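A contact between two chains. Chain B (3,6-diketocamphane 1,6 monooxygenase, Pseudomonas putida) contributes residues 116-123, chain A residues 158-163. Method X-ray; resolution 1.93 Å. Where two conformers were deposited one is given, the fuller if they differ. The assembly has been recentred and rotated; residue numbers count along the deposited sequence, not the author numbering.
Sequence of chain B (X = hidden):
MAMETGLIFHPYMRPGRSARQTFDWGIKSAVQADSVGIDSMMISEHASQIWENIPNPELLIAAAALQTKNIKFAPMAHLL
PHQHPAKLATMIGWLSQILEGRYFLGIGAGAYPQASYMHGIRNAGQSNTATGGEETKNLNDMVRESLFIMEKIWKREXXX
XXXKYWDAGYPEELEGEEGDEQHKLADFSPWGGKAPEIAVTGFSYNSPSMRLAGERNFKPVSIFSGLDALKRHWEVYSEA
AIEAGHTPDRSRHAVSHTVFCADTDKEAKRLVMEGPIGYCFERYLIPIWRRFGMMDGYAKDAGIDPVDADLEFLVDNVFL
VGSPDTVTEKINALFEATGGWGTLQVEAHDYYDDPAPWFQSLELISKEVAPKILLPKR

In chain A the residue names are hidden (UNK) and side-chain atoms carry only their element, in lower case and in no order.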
# COMPACT_ATOMS: atom_id res chain seq x y z
N SER B 116 5.57 15.88 -9.56
CA SER B 116 4.85 15.80 -10.85
C SER B 116 5.75 15.29 -11.96
O SER B 116 5.39 14.39 -12.76
CB SER B 116 4.29 17.18 -11.22
OG SER B 116 3.53 17.73 -10.16
N TYR B 117 6.96 15.86 -12.02
CA TYR B 117 7.98 15.49 -13.00
C TYR B 117 8.29 14.00 -12.98
O TYR B 117 8.34 13.34 -14.01
CB TYR B 117 9.26 16.30 -12.72
CG TYR B 117 10.35 16.17 -13.72
CD1 TYR B 117 11.28 15.13 -13.63
CD2 TYR B 117 10.48 17.09 -14.76
CE1 TYR B 117 12.30 15.01 -14.56
CE2 TYR B 117 11.49 17.00 -15.69
CZ TYR B 117 12.40 15.97 -15.59
OH TYR B 117 13.40 15.91 -16.51
N MET B 118 8.49 13.47 -11.77
CA MET B 118 8.78 12.04 -11.59
C MET B 118 7.73 11.18 -12.24
O MET B 118 8.04 10.13 -12.79
CB MET B 118 8.84 11.67 -10.10
CG MET B 118 9.99 12.29 -9.32
SD MET B 118 9.87 12.10 -7.52
CE MET B 118 9.35 10.39 -7.41
N HIS B 119 6.49 11.61 -12.14
CA HIS B 119 5.36 10.84 -12.67
C HIS B 119 4.96 11.22 -14.09
O HIS B 119 3.89 10.82 -14.55
CB HIS B 119 4.18 10.95 -11.72
CG HIS B 119 4.48 10.40 -10.36
ND1 HIS B 119 5.03 11.16 -9.35
CD2 HIS B 119 4.37 9.14 -9.88
CE1 HIS B 119 5.21 10.41 -8.28
NE2 HIS B 119 4.82 9.18 -8.57
N GLY B 120 5.87 11.91 -14.78
CA GLY B 120 5.77 12.13 -16.23
C GLY B 120 5.04 13.40 -16.64
O GLY B 120 4.58 13.51 -17.78
N ILE B 121 4.91 14.33 -15.72
CA ILE B 121 4.19 15.59 -15.94
C ILE B 121 5.23 16.70 -15.83
O ILE B 121 5.58 17.14 -14.72
CB ILE B 121 3.09 15.76 -14.90
CG1 ILE B 121 2.11 14.57 -14.98
CG2 ILE B 121 2.37 17.08 -15.07
CD1 ILE B 121 1.68 14.08 -13.62
N ARG B 122 5.73 17.17 -16.96
CA ARG B 122 6.62 18.35 -16.97
C ARG B 122 5.80 19.63 -16.81
O ARG B 122 4.58 19.66 -17.11
CB ARG B 122 7.37 18.45 -18.28
CG ARG B 122 8.22 17.22 -18.66
CD ARG B 122 9.51 17.54 -19.45
NE ARG B 122 9.85 16.64 -20.56
CZ ARG B 122 11.07 16.44 -21.08
NH1 ARG B 122 12.17 17.00 -20.55
NH2 ARG B 122 11.20 15.64 -22.13
N ASN B 123 6.44 20.67 -16.30
CA ASN B 123 5.81 21.99 -16.18
C ASN B 123 4.46 22.03 -15.43
O ASN B 123 3.51 22.69 -15.87
CB ASN B 123 5.61 22.59 -17.59
CG ASN B 123 6.89 22.74 -18.36
OD1 ASN B 123 7.00 22.28 -19.50
ND2 ASN B 123 7.85 23.42 -17.76
N UNK A 158 19.27 12.10 -12.64
CA UNK A 158 18.13 12.66 -13.36
C UNK A 158 18.02 12.22 -14.81
O UNK A 158 19.00 11.86 -15.44
c UNK A 158 20.18 13.14 -12.11
c UNK A 158 19.68 14.40 -12.73
c UNK A 158 18.28 14.16 -13.18
N UNK A 159 16.77 12.15 -15.25
CA UNK A 159 16.40 11.76 -16.58
C UNK A 159 14.92 12.07 -16.76
O UNK A 159 14.19 12.33 -15.79
c UNK A 159 13.65 7.95 -16.33
c UNK A 159 14.75 8.33 -14.24
c UNK A 159 15.68 9.14 -14.86
c UNK A 159 14.60 8.77 -16.95
c UNK A 159 15.62 9.37 -16.21
c UNK A 159 16.63 10.28 -16.87
c UNK A 159 13.74 7.71 -14.97
N UNK A 160 14.50 12.07 -18.01
CA UNK A 160 13.11 12.03 -18.35
C UNK A 160 12.94 11.08 -19.50
O UNK A 160 13.71 11.12 -20.45
c UNK A 160 10.39 13.28 -19.91
c UNK A 160 12.57 13.40 -18.70
c UNK A 160 11.09 13.46 -18.71
c UNK A 160 9.00 13.33 -19.92
c UNK A 160 8.31 13.58 -18.73
c UNK A 160 9.00 13.79 -17.56
c UNK A 160 10.37 13.71 -17.54
N UNK A 161 11.90 10.25 -19.42
CA UNK A 161 11.69 9.23 -20.40
C UNK A 161 10.27 9.32 -20.93
O UNK A 161 9.33 9.30 -20.16
c UNK A 161 12.93 6.49 -21.76
c UNK A 161 12.00 6.80 -20.82
n UNK A 161 12.45 5.42 -22.46
c UNK A 161 11.95 7.87 -19.80
n UNK A 161 10.95 5.93 -21.01
c UNK A 161 11.25 5.10 -21.99
N UNK A 162 10.14 9.47 -22.24
CA UNK A 162 8.85 9.41 -22.92
C UNK A 162 8.73 8.07 -23.58
O UNK A 162 9.30 7.85 -24.66
o UNK A 162 7.16 12.77 -25.06
o UNK A 162 8.92 13.91 -24.41
c UNK A 162 8.17 12.92 -24.33
c UNK A 162 8.72 10.53 -23.93
c UNK A 162 8.48 11.87 -23.30
N UNK A 163 8.02 7.16 -22.92
CA UNK A 163 8.00 5.79 -23.36
C UNK A 163 6.80 5.49 -24.21
O UNK A 163 5.97 6.34 -24.44
O HOH W 1 15.57 15.40 -15.05

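Position 158 of chain A has three side-chain carbons. They make no contact with the chain B stretch. They close a ring onto the backbone N, which only proline does. Pro A158 lies ahead of the strand.

Position 159 begins the strand. Its side chain is one carbon followed by a ring of six carbons, with no hydroxyl oxygen. The CA-to-CB bond points away from chain B, so the backbone makes the contact. The backbone O of 159 lies 3.5 Å from Tyr B117 CE1, at the edge of the tyrosine ring. This is phenylalanine. A water sits 2.7 Å from Tyr B117 OH and donates a weak hydrogen bond to Phe A159 O at 3.4 Å. It bridges the two stretches, which share no direct hydrogen bond.

Position 160 again has one carbon and a ring of six carbons, without oxygen. Here the CA-to-CB bond points toward chain B. Its CB is 3.4 Å from Tyr B117 OH, and the ring reaches Tyr B117, Gly B120 and Arg B122. The residue is phenylalanine. The edge of Phe A160 is directed at the face of Tyr B117, with planes at 61°. The far end of the ring approaches the loop, with Phe A160 CZ 3.8 Å from Gly B120 O. The guanidinium of Arg B122 lies flat on one face, and Arg B122 NH2 comes within 3.3 Å of Phe A160 CD2.

Position 161 has one carbon and a five-membered ring of three carbons and two nitrogens. Its CA-to-CB bond points away, in keeping with the alternation of a strand, and the side chain does not reach the chain B stretch. The ring is the imidazole of histidine, His A161.

Position 162 has three carbons in a chain, the last carrying two oxygens. One oxygen approaches Arg B122 NH2. The length and the carboxylate identify glutamate. Glu A162 OE2 is 3.7 Å from Arg B122 NH2, a long salt bridge at the edge of the guanidinium.

Position 163 has no side-chain atoms and lies out of reach of the chain B stretch. It is glycine. Gly A163 follows the strand.

The contact centres on Phe A160, which has the largest covered area. Tyr B117, in the last turn of a helix, brings its ring to the phenylalanine. Beyond the helix, Gly B120 adopts positive phi, which favours glycine, and the chain turns. Arg B122 then covers one face of the phenylalanine ring: Arg B122 CG packs 4.0 Å from the centroid of the Phe A160 ring, and the off-centre guanidinium adds a cation-pi interaction. The long salt bridge and the water add polar links.

Chain A (158-163) PFFHEG
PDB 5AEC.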